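Local coordinates for AlgW protein (PDB 7CO3), which is probably a serine endopeptidase of the HtrA type, pairing a trypsin-like protease domain with a peptide-binding PDZ domain, at residues Pro64-Lys73 and Glu103-Ile111; Thr348-Ile356 and Asn366-Arg374. The protein carries 1 engineered substitution. All coordinates share one frame; numbering follows the deposited sequence.

Contact 1: Pro64-Lys73 and Glu103-Ile111; sequences PAVANLYTTK and ESSLGSAVI
Strands Val66-Thr72 and Ser104-Ile111 run antiparallel, their axes coming within 4.3 Å at an angle of 146° between chain directions, with a ladder of backbone hydrogen bonds from Ala65 with Ile111 to Lys73 with Glu103. Leu69 and Gly107 bond each other unevenly: Leu69 N lies 2.9 Å from Gly107 O but well above the plane of that carbonyl, and the return bond from Gly107 N to Leu69 O is weak. Opposite the bare Gly107, Leu69 leans along the neighbouring strand. Its CG, beside the backbone N (chi1 -73°), rests on Ala109 CB at 3.7 Å, while CD1 meets the carbonyl oxygen of Ser108 at 3.5 Å. This face looks into a closed six-stranded antiparallel barrel, the N-terminal one of the trypsin-like fold, where Val133, Leu118 and Thr120 pack on the same side chains. Farther along it, Thr71 OG1 and Ser105 OG stand 2.9 Å apart, and one water lies at a short 2.5 Å from each of these two oxygens. At the Ala65 end, Ile111 CD1 lies over the backbone of Ala65, 3.9 Å from its CA. On the reverse face Leu106 CD1 lies 3.4 Å from Tyr70 CD1, at the edge of the ring and in its plane; the ring's hydroxyl receives a weak hydrogen bond from Asn68 ND2. Val66 and Val110 both pack against Ala230 of the second barrel. Between them and the tyrosine, Ser108 OG hydrogen-bonds Gly225 O, and the Ser108 backbone bonds to Ala227, an engineered residue at the place of the nucleophilic serine in this family.

Contact 2: Thr348-Ile356 and Asn366-Arg374; sequences TRPGQKISI and NLTAEVGLR
The flat carboxylate of Glu370 meets Lys353 NZ through OE2 at 2.8 Å, a salt bridge whose hydrogen bond is weak, while Gly351 O lies against Glu370 CG, 3.4 Å away. Both acid and lysine belong to an antiparallel hairpin of the PDZ domain, entered through a type II turn from Arg349 to Gln352 with Gly351 at positive phi. In that turn the puckered Pro350 ring sets its CB 3.5 Å from Gly372 O and its CG near Leu373 CB. Bends at chi2, chi3 and chi4 swing the Lys353 chain across to Glu370, with CD 3.6 Å from Glu370 CG. Val371 is buried under the turn. Its CG1 touches Thr348 OG1, which is hydrogen-bonded to Val345 O, and its CG2 presses on Ile354 CG1 at a tight 3.4 Å. In Ile354, chi1 38° brings CG1 against Val371 CG2, and chi2 64° turns CD1 to the same methyl. Val371 is also bonded through its backbone: its N-H points to Gln352 O, whereas the contact of its O with Gly351 N is too short to be trusted. Farther along, Ile356 CG2 abuts Leu367 CB at 3.4 Å, with Ile327 and Ile330 of the adjoining strand beyond Ile356. Ile356 N donates an almost straight hydrogen bond (179°) to Leu367 O at 2.7 Å, arriving from above the carbonyl plane.

In the fold
The two antiparallel pairs belong to different domains: contact 1 to the first barrel of the protease, contact 2 to the PDZ domain that follows it in the chain. Their centres are 39 Å apart on opposite sides of the chain's centre, and their nearest atoms about 21 Å, so neither touches the other. Contact 1 borders the probable active-site region at Ser108, near the engineered Ala227. At the far end of contact 2, Arg374 turns back to the protease: it forms a salt bridge with Glu151, packs on Thr211 and Tyr212, and gives a weak hydrogen bond to the backbone of the bound peptide.

Contact 1: Pro64-Lys73 and Glu103-Ile111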
loop_
_atom_site.group_PDB
_atom_site.type_symbol
_atom_site.label_atom_id
_atom_site.label_comp_id
_atom_site.label_asym_id
_atom_site.label_seq_id
_atom_site.Cartn_x
_atom_site.Cartn_y
_atom_site.Cartn_z
ATOM N N PRO B 64 13.341 10.432 16.713
ATOM C CA PRO B 64 13.383 10.764 18.160
ATOM C C PRO B 64 12.369 11.805 18.577
ATOM O O PRO B 64 11.945 11.816 19.733
ATOM C CB PRO B 64 14.815 11.264 18.372
ATOM C CG PRO B 64 15.606 10.535 17.315
ATOM C CD PRO B 64 14.684 10.538 16.106
ATOM N N ALA B 65 11.918 12.643 17.655
ATOM C CA ALA B 65 10.979 13.714 17.939
ATOM C C ALA B 65 9.525 13.340 17.657
ATOM O O ALA B 65 8.657 14.224 17.647
ATOM C CB ALA B 65 11.352 14.952 17.135
ATOM N N VAL B 66 9.234 12.060 17.413
ATOM C CA VAL B 66 7.860 11.589 17.251
ATOM C C VAL B 66 7.560 10.649 18.403
ATOM O O VAL B 66 8.337 9.733 18.668
ATOM C CB VAL B 66 7.657 10.910 15.881
ATOM C CG1 VAL B 66 6.159 10.497 15.666
ATOM C CG2 VAL B 66 8.175 11.831 14.788
ATOM N N ALA B 67 6.446 10.883 19.091
ATOM C CA ALA B 67 6.088 10.129 20.288
ATOM C C ALA B 67 4.800 9.356 20.046
ATOM O O ALA B 67 4.017 9.694 19.151
ATOM C CB ALA B 67 5.900 11.056 21.505
ATOM N N ASN B 68 4.578 8.334 20.886
ATOM C CA ASN B 68 3.286 7.669 20.994
ATOM C C ASN B 68 2.393 8.345 22.039
ATOM O O ASN B 68 2.851 8.757 23.111
ATOM C CB ASN B 68 3.483 6.190 21.349
ATOM C CG ASN B 68 4.290 5.436 20.293
ATOM O OD1 ASN B 68 4.379 5.865 19.154
ATOM N ND2 ASN B 68 4.887 4.326 20.679
ATOM N N LEU B 69 1.102 8.407 21.737
ATOM C CA LEU B 69 0.084 8.934 22.634
ATOM C C LEU B 69 -0.855 7.795 23.027
ATOM O O LEU B 69 -1.329 7.050 22.155
ATOM C CB LEU B 69 -0.738 10.055 21.980
ATOM C CG LEU B 69 -0.154 11.469 21.739
ATOM C CD1 LEU B 69 -1.265 12.426 21.387
ATOM C CD2 LEU B 69 0.678 12.036 22.937
ATOM N N TYR B 70 -1.122 7.683 24.335
ATOM C CA TYR B 70 -2.093 6.759 24.924
ATOM C C TYR B 70 -3.031 7.579 25.784
ATOM O O TYR B 70 -2.591 8.173 26.771
ATOM C CB TYR B 70 -1.415 5.678 25.774
ATOM C CG TYR B 70 -0.315 4.965 25.055
ATOM C CD1 TYR B 70 -0.599 4.047 24.047
ATOM C CD2 TYR B 70 1.010 5.226 25.351
ATOM C CE1 TYR B 70 0.405 3.399 23.361
ATOM C CE2 TYR B 70 2.027 4.589 24.675
ATOM C CZ TYR B 70 1.724 3.681 23.685
ATOM O OH TYR B 70 2.735 3.054 23.025
ATOM N N THR B 71 -4.310 7.613 25.404
ATOM C CA THR B 71 -5.310 8.460 26.028
ATOM C C THR B 71 -6.420 7.594 26.625
ATOM O O THR B 71 -6.814 6.576 26.043
ATOM C CB THR B 71 -5.891 9.491 25.027
ATOM O OG1 THR B 71 -6.624 8.834 23.975
ATOM C CG2 THR B 71 -4.787 10.311 24.405
ATOM N N THR B 72 -6.898 7.991 27.803
ATOM C CA THR B 72 -8.036 7.346 28.441
ATOM C C THR B 72 -9.143 8.367 28.616
ATOM O O THR B 72 -8.881 9.514 28.990
ATOM C CB THR B 72 -7.661 6.682 29.766
ATOM O OG1 THR B 72 -6.834 7.573 30.518
ATOM C CG2 THR B 72 -6.883 5.417 29.513
ATOM N N LYS B 73 -10.371 7.934 28.319
ATOM C CA LYS B 73 -11.555 8.774 28.182
ATOM C C LYS B 73 -12.762 7.946 28.603
ATOM O O LYS B 73 -12.658 6.739 28.806
ATOM C CB LYS B 73 -11.712 9.258 26.730
ATOM C CG LYS B 73 -12.815 10.279 26.506
ATOM C CD LYS B 73 -13.356 10.237 25.086
ATOM C CE LYS B 73 -13.990 11.573 24.701
ATOM N NZ LYS B 73 -15.070 12.010 25.629
ATOM N N GLU B 103 -12.641 3.728 25.717
ATOM C CA GLU B 103 -12.103 4.272 26.961
ATOM C C GLU B 103 -10.589 4.430 26.936
ATOM O O GLU B 103 -10.052 5.332 27.563
ATOM C CB GLU B 103 -12.504 3.405 28.148
ATOM C CG GLU B 103 -12.122 4.008 29.491
ATOM C CD GLU B 103 -11.609 3.004 30.478
ATOM O OE1 GLU B 103 -11.622 1.804 30.143
ATOM O OE2 GLU B 103 -11.203 3.416 31.589
ATOM N N SER B 104 -9.894 3.530 26.254
ATOM C CA SER B 104 -8.488 3.728 25.938
ATOM C C SER B 104 -8.329 3.818 24.421
ATOM O O SER B 104 -8.995 3.094 23.677
ATOM C CB SER B 104 -7.616 2.600 26.518
ATOM O OG SER B 104 -7.628 1.456 25.683
ATOM N N SER B 105 -7.469 4.728 23.963
ATOM C CA SER B 105 -7.189 4.867 22.539
ATOM C C SER B 105 -5.767 5.388 22.350
ATOM O O SER B 105 -5.094 5.799 23.301
ATOM C CB SER B 105 -8.217 5.764 21.855
ATOM O OG SER B 105 -8.421 6.933 22.614
ATOM N N LEU B 106 -5.324 5.366 21.096
ATOM C CA LEU B 106 -3.911 5.443 20.727
ATOM C C LEU B 106 -3.735 6.512 19.660
ATOM O O LEU B 106 -4.678 6.856 18.961
ATOM C CB LEU B 106 -3.418 4.120 20.152
ATOM C CG LEU B 106 -2.627 3.156 21.003
ATOM C CD1 LEU B 106 -3.317 3.018 22.331
ATOM C CD2 LEU B 106 -2.599 1.843 20.265
ATOM N N GLY B 107 -2.504 6.973 19.498
ATOM C CA GLY B 107 -2.212 7.994 18.506
ATOM C C GLY B 107 -0.738 8.332 18.530
ATOM O O GLY B 107 0.073 7.601 19.099
ATOM N N SER B 108 -0.393 9.426 17.845
ATOM C CA SER B 108 0.978 9.902 17.810
ATOM C C SER B 108 0.974 11.414 18.046
ATOM O O SER B 108 -0.079 12.041 18.114
ATOM C CB SER B 108 1.657 9.580 16.470
ATOM O OG SER B 108 1.323 8.257 16.050
ATOM N N ALA B 109 2.169 11.991 18.156
ATOM C CA ALA B 109 2.317 13.430 18.368
ATOM C C ALA B 109 3.740 13.822 18.008
ATOM O O ALA B 109 4.639 12.987 17.981
ATOM C CB ALA B 109 2.005 13.843 19.814
ATOM N N VAL B 110 3.939 15.104 17.712
ATOM C CA VAL B 110 5.258 15.578 17.304
ATOM C C VAL B 110 5.787 16.625 18.287
ATOM O O VAL B 110 5.134 17.638 18.538
ATOM C CB VAL B 110 5.246 16.152 15.877
ATOM C CG1 VAL B 110 6.665 16.617 15.545
ATOM C CG2 VAL B 110 4.763 15.074 14.868
ATOM N N ILE B 111 7.003 16.406 18.772
ATOM C CA ILE B 111 7.678 17.376 19.628
ATOM C C ILE B 111 8.162 18.535 18.777
ATOM O O ILE B 111 9.068 18.372 17.955
ATOM C CB ILE B 111 8.852 16.742 20.375
ATOM C CG1 ILE B 111 8.419 15.477 21.091
ATOM C CG2 ILE B 111 9.474 17.770 21.356
ATOM C CD1 ILE B 111 9.575 14.585 21.456
HETATM O O HOH W 1 -6.983 8.588 21.480
#

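Contact 2: Thr348-Ile356 and Asn366-Arg374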
loop_
_atom_site.group_PDB
_atom_site.type_symbol
_atom_site.label_atom_id
_atom_site.label_comp_id
_atom_site.label_asym_id
_atom_site.label_seq_id
_atom_site.Cartn_x
_atom_site.Cartn_y
_atom_site.Cartn_z
ATOM N N THR B 348 -9.107 38.108 10.800
ATOM C CA THR B 348 -9.518 39.439 11.249
ATOM C C THR B 348 -9.721 39.415 12.758
ATOM O O THR B 348 -9.826 38.350 13.379
ATOM C CB THR B 348 -10.828 39.938 10.616
ATOM O OG1 THR B 348 -11.935 39.265 11.226
ATOM C CG2 THR B 348 -10.862 39.764 9.082
ATOM N N ARG B 349 -9.828 40.604 13.337
ATOM C CA ARG B 349 -9.849 40.572 14.793
ATOM C C ARG B 349 -11.224 40.962 15.317
ATOM O O ARG B 349 -11.813 41.953 14.854
ATOM C CB ARG B 349 -8.794 41.500 15.416
ATOM C CG ARG B 349 -7.304 41.180 15.153
ATOM C CD ARG B 349 -6.982 41.145 13.677
ATOM N NE ARG B 349 -5.584 41.340 13.324
ATOM C CZ ARG B 349 -5.199 41.737 12.118
ATOM N NH1 ARG B 349 -6.113 41.978 11.186
ATOM N NH2 ARG B 349 -3.914 41.897 11.838
ATOM N N PRO B 350 -11.720 40.189 16.282
ATOM C CA PRO B 350 -13.070 40.427 16.801
ATOM C C PRO B 350 -13.194 41.800 17.442
ATOM O O PRO B 350 -12.236 42.341 17.999
ATOM C CB PRO B 350 -13.256 39.305 17.830
ATOM C CG PRO B 350 -12.251 38.267 17.453
ATOM C CD PRO B 350 -11.077 39.042 16.934
ATOM N N GLY B 351 -14.398 42.359 17.363
ATOM C CA GLY B 351 -14.663 43.683 17.873
ATOM C C GLY B 351 -14.418 44.797 16.882
ATOM O O GLY B 351 -14.866 45.931 17.115
ATOM N N GLN B 352 -13.735 44.506 15.784
ATOM C CA GLN B 352 -13.415 45.495 14.767
ATOM C C GLN B 352 -14.618 45.726 13.852
ATOM O O GLN B 352 -15.417 44.818 13.607
ATOM C CB GLN B 352 -12.194 45.009 13.984
ATOM C CG GLN B 352 -12.095 45.389 12.536
ATOM C CD GLN B 352 -10.664 45.295 12.074
ATOM O OE1 GLN B 352 -9.759 45.780 12.753
ATOM N NE2 GLN B 352 -10.441 44.649 10.932
ATOM N N LYS B 353 -14.756 46.966 13.380
ATOM C CA LYS B 353 -15.826 47.369 12.475
ATOM C C LYS B 353 -15.314 47.281 11.044
ATOM O O LYS B 353 -14.309 47.915 10.704
ATOM C CB LYS B 353 -16.292 48.798 12.763
ATOM C CG LYS B 353 -16.918 49.029 14.128
ATOM C CD LYS B 353 -18.176 48.213 14.316
ATOM C CE LYS B 353 -19.165 48.950 15.200
ATOM N NZ LYS B 353 -18.487 49.849 16.173
ATOM N N ILE B 354 -15.998 46.509 10.203
ATOM C CA ILE B 354 -15.648 46.457 8.790
ATOM C C ILE B 354 -16.910 46.462 7.946
ATOM O O ILE B 354 -17.979 46.016 8.370
ATOM C CB ILE B 354 -14.695 45.290 8.425
ATOM C CG1 ILE B 354 -14.944 43.954 9.165
ATOM C CG2 ILE B 354 -13.274 45.671 8.775
ATOM C CD1 ILE B 354 -16.233 43.202 8.955
ATOM N N SER B 355 -16.774 47.006 6.746
ATOM C CA SER B 355 -17.913 47.289 5.891
ATOM C C SER B 355 -18.139 46.133 4.931
ATOM O O SER B 355 -17.203 45.428 4.553
ATOM C CB SER B 355 -17.688 48.576 5.110
ATOM O OG SER B 355 -16.826 48.335 4.019
ATOM N N ILE B 356 -19.396 45.937 4.545
ATOM C CA ILE B 356 -19.803 44.840 3.675
ATOM C C ILE B 356 -20.840 45.328 2.674
ATOM O O ILE B 356 -21.732 46.111 3.011
ATOM C CB ILE B 356 -20.342 43.626 4.460
ATOM C CG1 ILE B 356 -20.592 42.450 3.532
ATOM C CG2 ILE B 356 -21.660 43.882 5.083
ATOM C CD1 ILE B 356 -19.420 41.664 3.245
ATOM N N ASN B 366 -24.454 49.196 0.748
ATOM C CA ASN B 366 -23.457 49.319 1.801
ATOM C C ASN B 366 -23.995 48.974 3.181
ATOM O O ASN B 366 -24.873 49.668 3.701
ATOM C CB ASN B 366 -22.866 50.724 1.788
ATOM C CG ASN B 366 -22.134 51.020 0.509
ATOM O OD1 ASN B 366 -20.922 51.185 0.512
ATOM N ND2 ASN B 366 -22.860 51.075 -0.598
ATOM N N LEU B 367 -23.413 47.931 3.785
ATOM C CA LEU B 367 -23.680 47.545 5.161
ATOM C C LEU B 367 -22.397 47.588 5.979
ATOM O O LEU B 367 -21.290 47.688 5.438
ATOM C CB LEU B 367 -24.251 46.144 5.245
ATOM C CG LEU B 367 -25.121 45.643 4.113
ATOM C CD1 LEU B 367 -25.345 44.209 4.485
ATOM C CD2 LEU B 367 -26.429 46.418 3.998
ATOM N N THR B 368 -22.563 47.493 7.296
ATOM C CA THR B 368 -21.440 47.434 8.221
ATOM C C THR B 368 -21.682 46.314 9.226
ATOM O O THR B 368 -22.828 45.953 9.506
ATOM C CB THR B 368 -21.216 48.784 8.951
ATOM O OG1 THR B 368 -21.265 49.853 8.002
ATOM C CG2 THR B 368 -19.854 48.822 9.630
ATOM N N ALA B 369 -20.587 45.749 9.742
ATOM C CA ALA B 369 -20.638 44.667 10.714
ATOM C C ALA B 369 -19.469 44.780 11.687
ATOM O O ALA B 369 -18.353 45.119 11.287
ATOM C CB ALA B 369 -20.610 43.297 10.015
ATOM N N GLU B 370 -19.736 44.494 12.966
ATOM C CA GLU B 370 -18.695 44.416 13.989
ATOM C C GLU B 370 -18.192 42.977 14.056
ATOM O O GLU B 370 -18.965 42.065 14.367
ATOM C CB GLU B 370 -19.222 44.871 15.356
ATOM C CG GLU B 370 -18.134 45.296 16.364
ATOM C CD GLU B 370 -18.662 46.167 17.512
ATOM O OE1 GLU B 370 -19.338 45.631 18.416
ATOM O OE2 GLU B 370 -18.391 47.388 17.524
ATOM N N VAL B 371 -16.907 42.772 13.754
ATOM C CA VAL B 371 -16.357 41.417 13.706
ATOM C C VAL B 371 -16.508 40.756 15.066
ATOM O O VAL B 371 -15.942 41.220 16.063
ATOM C CB VAL B 371 -14.884 41.426 13.290
ATOM C CG1 VAL B 371 -14.329 39.989 13.346
ATOM C CG2 VAL B 371 -14.720 42.011 11.927
ATOM N N GLY B 372 -17.261 39.660 15.118
ATOM C CA GLY B 372 -17.354 38.857 16.317
ATOM C C GLY B 372 -16.230 37.817 16.423
ATOM O O GLY B 372 -15.399 37.671 15.529
ATOM N N LEU B 373 -16.218 37.113 17.563
ATOM C CA LEU B 373 -15.398 35.921 17.786
ATOM C C LEU B 373 -16.152 34.671 17.345
ATOM O O LEU B 373 -17.333 34.497 17.679
ATOM C CB LEU B 373 -15.061 35.766 19.278
ATOM C CG LEU B 373 -14.520 34.418 19.815
ATOM C CD1 LEU B 373 -13.401 34.604 20.840
ATOM C CD2 LEU B 373 -15.575 33.494 20.438
ATOM N N ARG B 374 -15.417 33.727 16.613
ATOM C CA ARG B 374 -16.168 32.535 16.233
ATOM C C ARG B 374 -16.255 31.580 17.416
ATOM O O ARG B 374 -15.240 31.329 18.074
ATOM C CB ARG B 374 -15.531 31.838 15.047
ATOM C CG ARG B 374 -16.181 30.527 14.728
ATOM C CD ARG B 374 -15.601 29.817 13.445
ATOM N NE ARG B 374 -15.632 30.336 12.087
ATOM C CZ ARG B 374 -16.013 29.595 11.076
ATOM N NH1 ARG B 374 -16.301 28.326 11.269
ATOM N NH2 ARG B 374 -16.080 30.108 9.834
#